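Local atomic coordinates of DNA ligase (PDB entry 6GDR), a protein that probably seals nicks in duplex DNA as a minimal ATP-dependent ligase of the Lig E type, working through an enzyme-bound adenylate. Residues D9-A14 against R39-G44; Q22-A27 against L190-K195; S236-T241 against Q246-T251. One frame throughout, in Å; residues are numbered along the deposited sequence. Where two conformers were deposited one is given.

In the fold
Contacts 1 and 2 belong to the nucleotide-binding domain and share its AMP: R39 of contact 1 runs beside the ribose, while M191 of contact 2 lies over the adenine. They touch each other where A14 CB packs 3.7 Å from M191 CE. Contact 3 sits in the OB-like domain, its centre about 33 Å from that of contact 1. All three are partly buried, but their chemistry differs. Contact 1 lays one leucine on two arginines near nucleotide and DNA, contact 2 joins a loop to a sheet with a sparse apolar touch and a weak lysine bond, and contact 3 is a hairpin held by four backbone hydrogen bonds and bound to DNA phosphates.

Contact 1. Residues D9-A14 against R39-G44; sequences DGLQLA and RARWDG. With AMP (adenosine monophosphate), chain G; nucleotides of chain B.
L11 and R41 are the closest backbone pair, yet their CA atoms stay 10.3 Å apart, so loop 9-14 and strand 39-42 meet through side chains. L11 lies between the two guanidinium groups. Its CD1 is over one face of the R39 guanidinium, toward the rim and 3.7 Å from NH1; its CD2 touches both arginines, approaching R39 NH1 as well and resting on a face of the R41 guanidinium, 3.2 Å from R41 NH2. R41 turns at chi3 (-69°), which brings its head round beside the leucine, and its NE forms a salt bridge with D71; R39 NH2 also makes a long, weak ion pair with that carboxylate. R39 keeps CG anti to the backbone N (chi1 -171°) and runs out straight to NE, passing the AMP ribose: CG comes within 3.2 Å of O2', and O3' lies at the guanidinium edge, in its plane. With an alanine in place of R39, L11 CD1 and the ribose edge would probably lose the arginine that lies against them, and D71 its weak second ion pair. The backbone end of R39 serves the DNA, its N donating to OP1 of DC10 of chain B at 2.8 Å and 169°. R39 is the arginine of KxDGxR, the signature sequence of the covalent nucleotidyltransferases, and the arrangement is that family's nucleotide pocket beside the nucleic acid.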
loop_
_atom_site.group_PDB
_atom_site.type_symbol
_atom_site.label_atom_id
_atom_site.label_comp_id
_atom_site.label_asym_id
_atom_site.label_seq_id
_atom_site.Cartn_x
_atom_site.Cartn_y
_atom_site.Cartn_z
ATOM N N ASP D 9 0.196 -20.828 2.842
ATOM C CA ASP D 9 -1.141 -20.467 3.301
ATOM C C ASP D 9 -1.331 -18.954 3.343
ATOM O O ASP D 9 -1.813 -18.361 2.372
ATOM C CB ASP D 9 -1.410 -21.080 4.679
ATOM C CG ASP D 9 -2.831 -20.845 5.154
ATOM O OD1 ASP D 9 -3.757 -21.427 4.552
ATOM O OD2 ASP D 9 -3.024 -20.083 6.124
ATOM N N GLY D 10 -0.955 -18.321 4.455
ATOM C CA GLY D 10 -1.212 -16.909 4.624
ATOM C C GLY D 10 -0.241 -16.033 3.855
ATOM O O GLY D 10 0.857 -16.443 3.479
ATOM N N LEU D 11 -0.667 -14.794 3.626
ATOM C CA LEU D 11 0.154 -13.830 2.913
ATOM C C LEU D 11 1.240 -13.270 3.822
ATOM O O LEU D 11 1.047 -13.101 5.030
ATOM C CB LEU D 11 -0.703 -12.682 2.376
ATOM C CG LEU D 11 -1.755 -13.025 1.320
ATOM C CD1 LEU D 11 -2.538 -11.777 0.940
ATOM C CD2 LEU D 11 -1.119 -13.649 0.088
ATOM N N GLN D 12 2.393 -12.984 3.227
ATOM C CA GLN D 12 3.479 -12.319 3.939
ATOM C C GLN D 12 3.193 -10.824 3.958
ATOM O O GLN D 12 3.216 -10.164 2.914
ATOM C CB GLN D 12 4.821 -12.614 3.274
ATOM C CG GLN D 12 6.014 -12.012 4.002
ATOM C CD GLN D 12 7.336 -12.370 3.355
ATOM O OE1 GLN D 12 7.408 -12.609 2.149
ATOM N NE2 GLN D 12 8.394 -12.414 4.158
ATOM N N LEU D 13 2.914 -10.288 5.140
ATOM C CA LEU D 13 2.642 -8.868 5.290
ATOM C C LEU D 13 3.936 -8.112 5.577
ATOM O O LEU D 13 4.952 -8.691 5.967
ATOM C CB LEU D 13 1.624 -8.634 6.408
ATOM C CG LEU D 13 0.335 -9.456 6.315
ATOM C CD1 LEU D 13 -0.636 -9.051 7.414
ATOM C CD2 LEU D 13 -0.321 -9.323 4.947
ATOM N N ALA D 14 3.884 -6.800 5.374
ATOM C CA ALA D 14 5.057 -5.945 5.485
ATOM C C ALA D 14 5.079 -5.259 6.845
ATOM O O ALA D 14 4.061 -4.724 7.294
ATOM C CB ALA D 14 5.072 -4.901 4.368
ATOM N N ARG D 39 -3.500 -4.776 -4.871
ATOM C CA ARG D 39 -2.855 -6.077 -4.775
ATOM C C ARG D 39 -3.716 -7.134 -5.453
ATOM O O ARG D 39 -4.944 -7.141 -5.316
ATOM C CB ARG D 39 -2.621 -6.459 -3.315
ATOM C CG ARG D 39 -1.766 -7.704 -3.136
ATOM C CD ARG D 39 -1.767 -8.185 -1.695
ATOM N NE ARG D 39 -0.528 -8.875 -1.348
ATOM C CZ ARG D 39 -0.245 -10.129 -1.687
ATOM N NH1 ARG D 39 -1.110 -10.850 -2.391
ATOM N NH2 ARG D 39 0.912 -10.664 -1.322
ATOM N N ALA D 40 -3.067 -8.033 -6.186
ATOM C CA ALA D 40 -3.777 -9.080 -6.903
ATOM C C ALA D 40 -2.902 -10.320 -6.979
ATOM O O ALA D 40 -1.700 -10.227 -7.247
ATOM C CB ALA D 40 -4.171 -8.628 -8.313
ATOM N N ARG D 41 -3.513 -11.476 -6.743
ATOM C CA ARG D 41 -2.846 -12.763 -6.882
ATOM C C ARG D 41 -3.282 -13.416 -8.186
ATOM O O ARG D 41 -4.480 -13.511 -8.469
ATOM C CB ARG D 41 -3.165 -13.676 -5.698
ATOM C CG ARG D 41 -2.915 -15.151 -5.974
ATOM C CD ARG D 41 -2.802 -15.943 -4.685
ATOM N NE ARG D 41 -1.582 -15.616 -3.955
ATOM C CZ ARG D 41 -1.292 -16.063 -2.738
ATOM N NH1 ARG D 41 -2.136 -16.862 -2.097
ATOM N NH2 ARG D 41 -0.154 -15.709 -2.156
ATOM N N TRP D 42 -2.307 -13.858 -8.975
ATOM C CA TRP D 42 -2.573 -14.534 -10.238
ATOM C C TRP D 42 -2.641 -16.036 -9.992
ATOM O O TRP D 42 -1.645 -16.650 -9.598
ATOM C CB TRP D 42 -1.493 -14.198 -11.265
ATOM C CG TRP D 42 -1.630 -14.947 -12.557
ATOM C CD1 TRP D 42 -0.685 -15.731 -13.154
ATOM C CD2 TRP D 42 -2.781 -14.987 -13.409
ATOM N NE1 TRP D 42 -1.176 -16.252 -14.327
ATOM C CE2 TRP D 42 -2.460 -15.811 -14.505
ATOM C CE3 TRP D 42 -4.051 -14.404 -13.352
ATOM C CZ2 TRP D 42 -3.362 -16.068 -15.536
ATOM C CZ3 TRP D 42 -4.945 -14.661 -14.376
ATOM C CH2 TRP D 42 -4.596 -15.485 -15.451
ATOM N N ASP D 43 -3.817 -16.618 -10.212
ATOM C CA ASP D 43 -4.049 -18.037 -9.974
ATOM C C ASP D 43 -3.547 -18.923 -11.107
ATOM O O ASP D 43 -3.654 -20.149 -11.003
ATOM C CB ASP D 43 -5.550 -18.277 -9.761
ATOM C CG ASP D 43 -5.854 -19.663 -9.232
ATOM O OD1 ASP D 43 -4.916 -20.354 -8.787
ATOM O OD2 ASP D 43 -7.037 -20.062 -9.264
ATOM N N GLY D 44 -3.004 -18.344 -12.176
ATOM C CA GLY D 44 -2.694 -19.109 -13.367
ATOM C C GLY D 44 -3.888 -19.121 -14.298
ATOM O O GLY D 44 -3.737 -19.232 -15.519
HETATM P P AMP G . 0.159 -2.020 3.148
HETATM O O1P AMP G . 0.303 -1.172 1.906
HETATM O O2P AMP G . 0.526 -1.422 4.486
HETATM O "O5'" AMP G . 1.028 -3.358 2.938
HETATM C "C5'" AMP G . 1.921 -3.443 1.831
HETATM C "C4'" AMP G . 1.138 -3.710 0.547
HETATM O "O4'" AMP G . 1.691 -2.945 -0.528
HETATM C "C3'" AMP G . 1.130 -5.165 0.110
HETATM O "O3'" AMP G . -0.185 -5.710 0.262
HETATM C "C2'" AMP G . 1.558 -5.157 -1.345
HETATM O "O2'" AMP G . 0.614 -5.842 -2.171
HETATM C "C1'" AMP G . 1.630 -3.689 -1.748
HETATM N N9 AMP G . 2.777 -3.298 -2.614
HETATM C C8 AMP G . 2.699 -2.288 -3.502
HETATM N N7 AMP G . 3.871 -2.126 -4.166
HETATM C C5 AMP G . 4.726 -3.052 -3.703
HETATM C C6 AMP G . 6.129 -3.426 -3.981
HETATM N N6 AMP G . 6.847 -2.754 -4.906
HETATM N N1 AMP G . 6.664 -4.450 -3.285
HETATM C C2 AMP G . 5.954 -5.123 -2.359
HETATM N N3 AMP G . 4.674 -4.830 -2.059
HETATM C C4 AMP G . 4.008 -3.828 -2.682
ATOM P P DC B 10 -5.577 -3.432 -1.539
ATOM O OP1 DC B 10 -4.509 -3.893 -2.453
ATOM O OP2 DC B 10 -6.015 -4.305 -0.425
ATOM O "O5'" DC B 10 -5.157 -2.010 -0.939
ATOM C "C5'" DC B 10 -4.762 -0.976 -1.825
ATOM C "C4'" DC B 10 -4.806 0.383 -1.151
ATOM O "O4'" DC B 10 -6.155 0.675 -0.708
ATOM C "C3'" DC B 10 -3.967 0.515 0.103
ATOM O "O3'" DC B 10 -2.600 0.754 -0.215
ATOM C "C2'" DC B 10 -4.626 1.703 0.794
ATOM C "C1'" DC B 10 -6.102 1.559 0.404
ATOM N N1 DC B 10 -6.950 1.010 1.500
ATOM C C2 DC B 10 -7.577 1.884 2.395
ATOM O O2 DC B 10 -7.428 3.104 2.253
ATOM N N3 DC B 10 -8.337 1.369 3.391
ATOM C C4 DC B 10 -8.474 0.048 3.512
ATOM N N4 DC B 10 -9.232 -0.411 4.512
ATOM C C5 DC B 10 -7.839 -0.858 2.613
ATOM C C6 DC B 10 -7.093 -0.338 1.633
#

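Contact 2. Residues Q22-A27 against L190-K195; sequences QDINIA and LMLHHK. With AMP (adenosine monophosphate), chain G.
I24 and L192 meet where segment 22-27, a loop that passes into a 3-10 turn, packs against strand 190-194, an inner strand of the four-stranded mixed sheet in the ATP-grasp-like nucleotide-binding domain. Their CD1 methyls stand 4.4 Å apart, a light apolar touch, and the touching parts of the two backbones run 64° apart. I208 and Y29 also pack on I24, and L175 of helix 172-184 lies against both L192 and I26, so the loop, the strand and the helix meet at L175.

M191, just before L192 in the strand, carries its side chain to the AMP. CB stands above the N1 rim of the adenine, 3.7 Å from N1. CG is over the six-membered ring itself, 3.5 Å from N1 and almost as near C6. The chain then bends at chi2 (-66°) and again at chi3 (-69°): SD arches away from the ring, and CE comes down beside the N3-C2 rim, 3.5 Å from N3. The backbone pairing of M191 with S32 of strand 29-34 fixes where this side chain begins.

In 22-27, N25 shapes the loop through an Asx turn, its OD1 accepting from A27 N at 3.2 Å with the donor well above the carbonyl plane. At the end of 190-195, K195, which also makes a cation-pi contact with W30, extends fully beyond CG: its CE passes 3.5 Å from A27 O, and its NZ donates a weak hydrogen bond to that same oxygen at 3.2 Å.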
loop_
_atom_site.group_PDB
_atom_site.type_symbol
_atom_site.label_atom_id
_atom_site.label_comp_id
_atom_site.label_asym_id
_atom_site.label_seq_id
_atom_site.Cartn_x
_atom_site.Cartn_y
_atom_site.Cartn_z
ATOM N N GLN D 22 18.481 1.462 12.085
ATOM C CA GLN D 22 18.709 1.122 13.486
ATOM C C GLN D 22 19.496 -0.181 13.613
ATOM O O GLN D 22 20.600 -0.187 14.158
ATOM N N ASP D 23 18.934 -1.278 13.105
ATOM C CA ASP D 23 19.527 -2.593 13.330
ATOM C C ASP D 23 19.679 -3.410 12.051
ATOM O O ASP D 23 20.640 -4.177 11.926
ATOM C CB ASP D 23 18.691 -3.368 14.352
ATOM C CG ASP D 23 19.384 -4.627 14.843
ATOM O OD1 ASP D 23 20.607 -4.572 15.101
ATOM O OD2 ASP D 23 18.705 -5.665 14.990
ATOM N N ILE D 24 18.756 -3.278 11.098
ATOM C CA ILE D 24 18.869 -4.062 9.874
ATOM C C ILE D 24 20.027 -3.545 9.028
ATOM O O ILE D 24 20.393 -2.362 9.079
ATOM C CB ILE D 24 17.556 -4.045 9.067
ATOM C CG1 ILE D 24 17.221 -2.618 8.618
ATOM C CG2 ILE D 24 16.421 -4.675 9.875
ATOM C CD1 ILE D 24 15.964 -2.510 7.788
ATOM N N ASN D 25 20.616 -4.447 8.244
ATOM C CA ASN D 25 21.629 -4.097 7.254
ATOM C C ASN D 25 20.948 -4.043 5.893
ATOM O O ASN D 25 20.566 -5.081 5.340
ATOM C CB ASN D 25 22.776 -5.106 7.261
ATOM C CG ASN D 25 23.818 -4.811 6.197
ATOM O OD1 ASN D 25 23.812 -3.744 5.585
ATOM N ND2 ASN D 25 24.725 -5.757 5.976
ATOM N N ILE D 26 20.800 -2.831 5.351
ATOM C CA ILE D 26 20.031 -2.653 4.122
ATOM C C ILE D 26 20.651 -3.432 2.972
ATOM O O ILE D 26 19.944 -3.862 2.052
ATOM C CB ILE D 26 19.905 -1.153 3.780
ATOM C CG1 ILE D 26 19.203 -0.418 4.925
ATOM C CG2 ILE D 26 19.149 -0.972 2.456
ATOM C CD1 ILE D 26 18.941 1.045 4.658
ATOM N N ALA D 27 21.972 -3.629 2.996
ATOM C CA ALA D 27 22.640 -4.321 1.900
ATOM C C ALA D 27 22.100 -5.730 1.687
ATOM O O ALA D 27 22.307 -6.302 0.612
ATOM C CB ALA D 27 24.146 -4.376 2.157
ATOM N N LEU D 190 8.803 3.021 -0.213
ATOM C CA LEU D 190 9.760 1.988 -0.570
ATOM C C LEU D 190 9.391 0.679 0.113
ATOM O O LEU D 190 8.718 0.654 1.146
ATOM C CB LEU D 190 11.194 2.385 -0.182
ATOM C CG LEU D 190 11.769 3.636 -0.849
ATOM C CD1 LEU D 190 13.178 3.907 -0.336
ATOM C CD2 LEU D 190 11.768 3.502 -2.366
ATOM N N MET D 191 9.849 -0.415 -0.491
ATOM C CA MET D 191 9.691 -1.753 0.056
ATOM C C MET D 191 11.053 -2.424 0.111
ATOM O O MET D 191 11.863 -2.283 -0.812
ATOM C CB MET D 191 8.724 -2.593 -0.787
ATOM C CG MET D 191 7.313 -2.032 -0.847
ATOM S SD MET D 191 6.459 -2.070 0.739
ATOM C CE MET D 191 6.226 -3.830 0.968
ATOM N N LEU D 192 11.307 -3.141 1.201
ATOM C CA LEU D 192 12.567 -3.840 1.414
ATOM C C LEU D 192 12.266 -5.319 1.598
ATOM O O LEU D 192 11.555 -5.697 2.535
ATOM C CB LEU D 192 13.303 -3.288 2.636
ATOM C CG LEU D 192 13.438 -1.766 2.704
ATOM C CD1 LEU D 192 14.079 -1.350 4.017
ATOM C CD2 LEU D 192 14.246 -1.251 1.530
ATOM N N HIS D 193 12.803 -6.149 0.706
ATOM C CA HIS D 193 12.601 -7.591 0.755
ATOM C C HIS D 193 13.959 -8.264 0.880
ATOM O O HIS D 193 14.818 -8.104 0.007
ATOM C CB HIS D 193 11.861 -8.085 -0.491
ATOM C CG HIS D 193 11.102 -9.356 -0.275
ATOM N ND1 HIS D 193 10.013 -9.712 -1.042
ATOM C CD2 HIS D 193 11.271 -10.356 0.624
ATOM C CE1 HIS D 193 9.544 -10.874 -0.626
ATOM N NE2 HIS D 193 10.290 -11.287 0.384
ATOM N N HIS D 194 14.149 -9.012 1.964
ATOM C CA HIS D 194 15.429 -9.658 2.214
ATOM C C HIS D 194 15.738 -10.671 1.118
ATOM O O HIS D 194 14.879 -11.468 0.729
ATOM C CB HIS D 194 15.408 -10.338 3.582
ATOM C CG HIS D 194 16.758 -10.463 4.214
ATOM N ND1 HIS D 194 17.456 -11.651 4.252
ATOM C CD2 HIS D 194 17.538 -9.548 4.838
ATOM C CE1 HIS D 194 18.607 -11.462 4.871
ATOM N NE2 HIS D 194 18.682 -10.195 5.235
ATOM N N LYS D 195 16.979 -10.642 0.629
ATOM C CA LYS D 195 17.355 -11.476 -0.509
ATOM C C LYS D 195 17.342 -12.954 -0.141
ATOM O O LYS D 195 16.745 -13.775 -0.847
ATOM C CB LYS D 195 18.738 -11.067 -1.019
ATOM C CG LYS D 195 18.892 -9.579 -1.300
ATOM C CD LYS D 195 20.286 -9.253 -1.813
ATOM C CE LYS D 195 20.458 -7.761 -2.040
ATOM N NZ LYS D 195 21.858 -7.405 -2.398
HETATM P P AMP G . 0.159 -2.020 3.148
HETATM O O1P AMP G . 0.303 -1.172 1.906
HETATM O O2P AMP G . 0.526 -1.422 4.486
HETATM O "O5'" AMP G . 1.028 -3.358 2.938
HETATM C "C5'" AMP G . 1.921 -3.443 1.831
HETATM C "C4'" AMP G . 1.138 -3.710 0.547
HETATM O "O4'" AMP G . 1.691 -2.945 -0.528
HETATM C "C3'" AMP G . 1.130 -5.165 0.110
HETATM O "O3'" AMP G . -0.185 -5.710 0.262
HETATM C "C2'" AMP G . 1.558 -5.157 -1.345
HETATM O "O2'" AMP G . 0.614 -5.842 -2.171
HETATM C "C1'" AMP G . 1.630 -3.689 -1.748
HETATM N N9 AMP G . 2.777 -3.298 -2.614
HETATM C C8 AMP G . 2.699 -2.288 -3.502
HETATM N N7 AMP G . 3.871 -2.126 -4.166
HETATM C C5 AMP G . 4.726 -3.052 -3.703
HETATM C C6 AMP G . 6.129 -3.426 -3.981
HETATM N N6 AMP G . 6.847 -2.754 -4.906
HETATM N N1 AMP G . 6.664 -4.450 -3.285
HETATM C C2 AMP G . 5.954 -5.123 -2.359
HETATM N N3 AMP G . 4.674 -4.830 -2.059
HETATM C C4 AMP G . 4.008 -3.828 -2.682
#

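Contact 3. Residues S236-T241 against Q246-T251. With nucleotides of chain A.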
loop_
_atom_site.group_PDB
_atom_site.type_symbol
_atom_site.label_atom_id
_atom_site.label_comp_id
_atom_site.label_asym_id
_atom_site.label_seq_id
_atom_site.Cartn_x
_atom_site.Cartn_y
_atom_site.Cartn_z
ATOM N N SER D 236 -15.376 9.778 16.182
ATOM C CA SER D 236 -14.547 10.583 15.298
ATOM C C SER D 236 -14.814 12.056 15.564
ATOM O O SER D 236 -15.758 12.425 16.267
ATOM C CB SER D 236 -14.808 10.243 13.827
ATOM O OG SER D 236 -16.156 10.503 13.476
ATOM N N LEU D 237 -13.962 12.899 14.983
ATOM C CA LEU D 237 -14.060 14.346 15.114
ATOM C C LEU D 237 -14.051 14.968 13.728
ATOM O O LEU D 237 -13.191 14.640 12.904
ATOM C CB LEU D 237 -12.899 14.910 15.942
ATOM C CG LEU D 237 -12.682 14.316 17.333
ATOM C CD1 LEU D 237 -11.407 14.875 17.939
ATOM C CD2 LEU D 237 -13.872 14.597 18.233
ATOM N N LEU D 238 -15.002 15.862 13.470
ATOM C CA LEU D 238 -15.026 16.606 12.214
ATOM C C LEU D 238 -14.086 17.795 12.358
ATOM O O LEU D 238 -14.458 18.835 12.904
ATOM C CB LEU D 238 -16.440 17.056 11.870
ATOM C CG LEU D 238 -16.565 17.887 10.588
ATOM C CD1 LEU D 238 -16.076 17.105 9.372
ATOM C CD2 LEU D 238 -17.998 18.349 10.383
ATOM N N VAL D 239 -12.862 17.640 11.866
ATOM C CA VAL D 239 -11.853 18.671 11.971
ATOM C C VAL D 239 -11.784 19.433 10.653
ATOM O O VAL D 239 -12.342 19.022 9.639
ATOM C CB VAL D 239 -10.472 18.085 12.357
ATOM C CG1 VAL D 239 -10.563 17.343 13.682
ATOM C CG2 VAL D 239 -9.946 17.166 11.263
ATOM N N GLU D 240 -11.084 20.566 10.667
ATOM C CA GLU D 240 -10.935 21.395 9.478
ATOM C C GLU D 240 -9.558 22.036 9.499
ATOM O O GLU D 240 -9.141 22.580 10.526
ATOM C CB GLU D 240 -12.028 22.466 9.410
ATOM C CG GLU D 240 -11.819 23.502 8.316
ATOM C CD GLU D 240 -13.020 24.410 8.139
ATOM O OE1 GLU D 240 -14.029 23.959 7.558
ATOM O OE2 GLU D 240 -12.957 25.571 8.590
ATOM N N THR D 241 -8.861 21.971 8.371
ATOM C CA THR D 241 -7.528 22.535 8.281
ATOM C C THR D 241 -7.604 24.035 8.014
ATOM O O THR D 241 -8.615 24.538 7.514
ATOM C CB THR D 241 -6.737 21.853 7.169
ATOM O OG1 THR D 241 -7.325 22.161 5.898
ATOM C CG2 THR D 241 -6.723 20.344 7.365
ATOM N N GLN D 246 -12.044 20.017 5.254
ATOM C CA GLN D 246 -12.696 19.337 6.363
ATOM C C GLN D 246 -12.650 17.830 6.149
ATOM O O GLN D 246 -12.837 17.344 5.029
ATOM C CB GLN D 246 -14.148 19.796 6.510
ATOM C CG GLN D 246 -15.009 19.548 5.273
ATOM C CD GLN D 246 -15.678 20.805 4.744
ATOM O OE1 GLN D 246 -15.328 21.923 5.126
ATOM N NE2 GLN D 246 -16.648 20.624 3.855
ATOM N N PHE D 247 -12.399 17.098 7.230
ATOM C CA PHE D 247 -12.360 15.645 7.180
ATOM C C PHE D 247 -12.590 15.114 8.585
ATOM O O PHE D 247 -12.387 15.822 9.576
ATOM C CB PHE D 247 -11.028 15.133 6.623
ATOM C CG PHE D 247 -9.859 15.386 7.529
ATOM C CD1 PHE D 247 -9.384 14.388 8.363
ATOM C CD2 PHE D 247 -9.238 16.623 7.550
ATOM C CE1 PHE D 247 -8.307 14.617 9.200
ATOM C CE2 PHE D 247 -8.161 16.859 8.385
ATOM C CZ PHE D 247 -7.695 15.854 9.210
ATOM N N LYS D 248 -13.013 13.857 8.659
ATOM C CA LYS D 248 -13.261 13.206 9.936
ATOM C C LYS D 248 -11.987 12.531 10.429
ATOM O O LYS D 248 -11.392 11.714 9.718
ATOM C CB LYS D 248 -14.384 12.179 9.807
ATOM C CG LYS D 248 -15.718 12.755 9.361
ATOM C CD LYS D 248 -16.845 11.747 9.540
ATOM C CE LYS D 248 -18.017 12.043 8.615
ATOM N NZ LYS D 248 -19.213 11.216 8.939
ATOM N N LEU D 249 -11.573 12.878 11.646
ATOM C CA LEU D 249 -10.429 12.256 12.303
ATOM C C LEU D 249 -10.974 11.236 13.297
ATOM O O LEU D 249 -11.584 11.609 14.304
ATOM C CB LEU D 249 -9.568 13.309 12.997
ATOM C CG LEU D 249 -8.232 12.838 13.575
ATOM C CD1 LEU D 249 -7.276 12.409 12.470
ATOM C CD2 LEU D 249 -7.609 13.939 14.425
ATOM N N GLY D 250 -10.754 9.951 13.015
ATOM C CA GLY D 250 -11.449 8.897 13.729
ATOM C C GLY D 250 -10.582 7.860 14.415
ATOM O O GLY D 250 -11.112 6.937 15.042
ATOM N N THR D 251 -9.261 7.983 14.317
ATOM C CA THR D 251 -8.376 7.012 14.942
ATOM C C THR D 251 -7.164 7.723 15.525
ATOM O O THR D 251 -6.869 8.874 15.195
ATOM C CB THR D 251 -7.933 5.928 13.949
ATOM O OG1 THR D 251 -7.364 4.825 14.663
ATOM C CG2 THR D 251 -6.908 6.465 12.955
ATOM P P DG A 12 -15.558 7.325 11.058
ATOM O OP1 DG A 12 -16.296 8.593 11.262
ATOM O OP2 DG A 12 -16.284 6.112 10.623
ATOM O "O5'" DG A 12 -14.365 7.575 10.019
ATOM C "C5'" DG A 12 -13.665 8.807 10.034
ATOM C "C4'" DG A 12 -12.424 8.755 9.155
ATOM O "O4'" DG A 12 -11.801 7.459 9.271
ATOM C "C3'" DG A 12 -12.672 8.933 7.666
ATOM O "O3'" DG A 12 -12.695 10.318 7.313
ATOM C "C2'" DG A 12 -11.494 8.194 7.029
ATOM C "C1'" DG A 12 -11.056 7.186 8.098
ATOM N N9 DG A 12 -11.281 5.790 7.724
ATOM C C8 DG A 12 -12.197 4.926 8.274
ATOM N N7 DG A 12 -12.170 3.734 7.747
ATOM C C5 DG A 12 -11.171 3.811 6.784
ATOM C C6 DG A 12 -10.690 2.824 5.890
ATOM O O6 DG A 12 -11.065 1.648 5.770
ATOM N N1 DG A 12 -9.670 3.315 5.080
ATOM C C2 DG A 12 -9.177 4.598 5.129
ATOM N N2 DG A 12 -8.190 4.888 4.268
ATOM N N3 DG A 12 -9.617 5.533 5.963
ATOM C C4 DG A 12 -10.612 5.069 6.759
ATOM P P DG A 11 -16.576 3.101 15.276
ATOM O OP1 DG A 11 -17.428 4.053 16.025
ATOM O OP2 DG A 11 -17.202 2.071 14.417
ATOM O "O5'" DG A 11 -15.543 3.927 14.379
ATOM C "C5'" DG A 11 -14.779 4.970 14.965
ATOM C "C4'" DG A 11 -13.714 5.480 14.008
ATOM O "O4'" DG A 11 -12.653 4.504 13.888
ATOM C "C3'" DG A 11 -14.177 5.704 12.581
ATOM O "O3'" DG A 11 -14.810 6.966 12.433
ATOM C "C2'" DG A 11 -12.874 5.616 11.798
ATOM C "C1'" DG A 11 -12.030 4.637 12.618
ATOM N N9 DG A 11 -11.919 3.319 12.001
ATOM C C8 DG A 11 -12.702 2.217 12.246
ATOM N N7 DG A 11 -12.369 1.176 11.534
ATOM C C5 DG A 11 -11.300 1.619 10.764
ATOM C C6 DG A 11 -10.523 0.933 9.799
ATOM O O6 DG A 11 -10.629 -0.242 9.422
ATOM N N1 DG A 11 -9.537 1.755 9.254
ATOM C C2 DG A 11 -9.330 3.070 9.599
ATOM N N2 DG A 11 -8.333 3.702 8.968
ATOM N N3 DG A 11 -10.052 3.721 10.499
ATOM C C4 DG A 11 -11.015 2.937 11.038
ATOM P P DG A 13 -13.498 10.817 6.010
ATOM O OP1 DG A 13 -13.503 12.296 6.034
ATOM O OP2 DG A 13 -14.781 10.077 5.949
ATOM O "O5'" DG A 13 -12.599 10.326 4.781
ATOM C "C5'" DG A 13 -11.316 10.903 4.557
ATOM C "C4'" DG A 13 -10.769 10.495 3.202
ATOM O "O4'" DG A 13 -10.470 9.071 3.215
ATOM C "C3'" DG A 13 -11.730 10.714 2.034
ATOM O "O3'" DG A 13 -11.036 11.162 0.875
ATOM C "C2'" DG A 13 -12.356 9.343 1.834
ATOM C "C1'" DG A 13 -11.226 8.403 2.222
ATOM N N9 DG A 13 -11.690 7.129 2.760
ATOM C C8 DG A 13 -12.515 6.940 3.841
ATOM N N7 DG A 13 -12.766 5.685 4.089
ATOM C C5 DG A 13 -12.068 4.999 3.107
ATOM C C6 DG A 13 -11.964 3.611 2.865
ATOM O O6 DG A 13 -12.487 2.680 3.495
ATOM N N1 DG A 13 -11.156 3.340 1.766
ATOM C C2 DG A 13 -10.528 4.288 0.997
ATOM N N2 DG A 13 -9.790 3.830 -0.023
ATOM N N3 DG A 13 -10.616 5.592 1.211
ATOM C C4 DG A 13 -11.401 5.874 2.279
#
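V239 and F247 face each other as a hydrogen-bonded pair of this antiparallel hairpin, and their side chains make its closest apolar touch. V239 CG2 sits over the F247 ring in a CH-pi contact, 3.3 Å from CZ and offset toward that rim. T241 CG2 meets the same ring at its edge, in plane, 3.9 Å from CE2. F247 holds CG between its backbone N and carbonyl carbon (chi1 68°), which swings the ring back toward the partner strand. Four backbone bonds fix this register: V239 and F247 exchange N-H and carbonyl in both directions, and L237 and L249 do the same, the shortest of the four running from L249 N to L237 O at 2.7 Å.

Strand 246-249 is outermost in its sheet; its K248 N-H points to the DNA and donates to OP1 of DG13 of chain A at 179°. S236 OG binds OP1 of DG12 of chain A at 2.9 Å. G250 leaves room for the backbone of DG11 of chain A, since a CB there would clash with its O3'. Behind the hairpin, F270 meets the F247 ring edge-to-face, and V268 packs on V239 and L249. The face carrying L237, V239, F247 and L249 is thus buried within the domain while S236 OG and K248 N bind neighbouring phosphates, as in the OB-fold domain of DNA ligases.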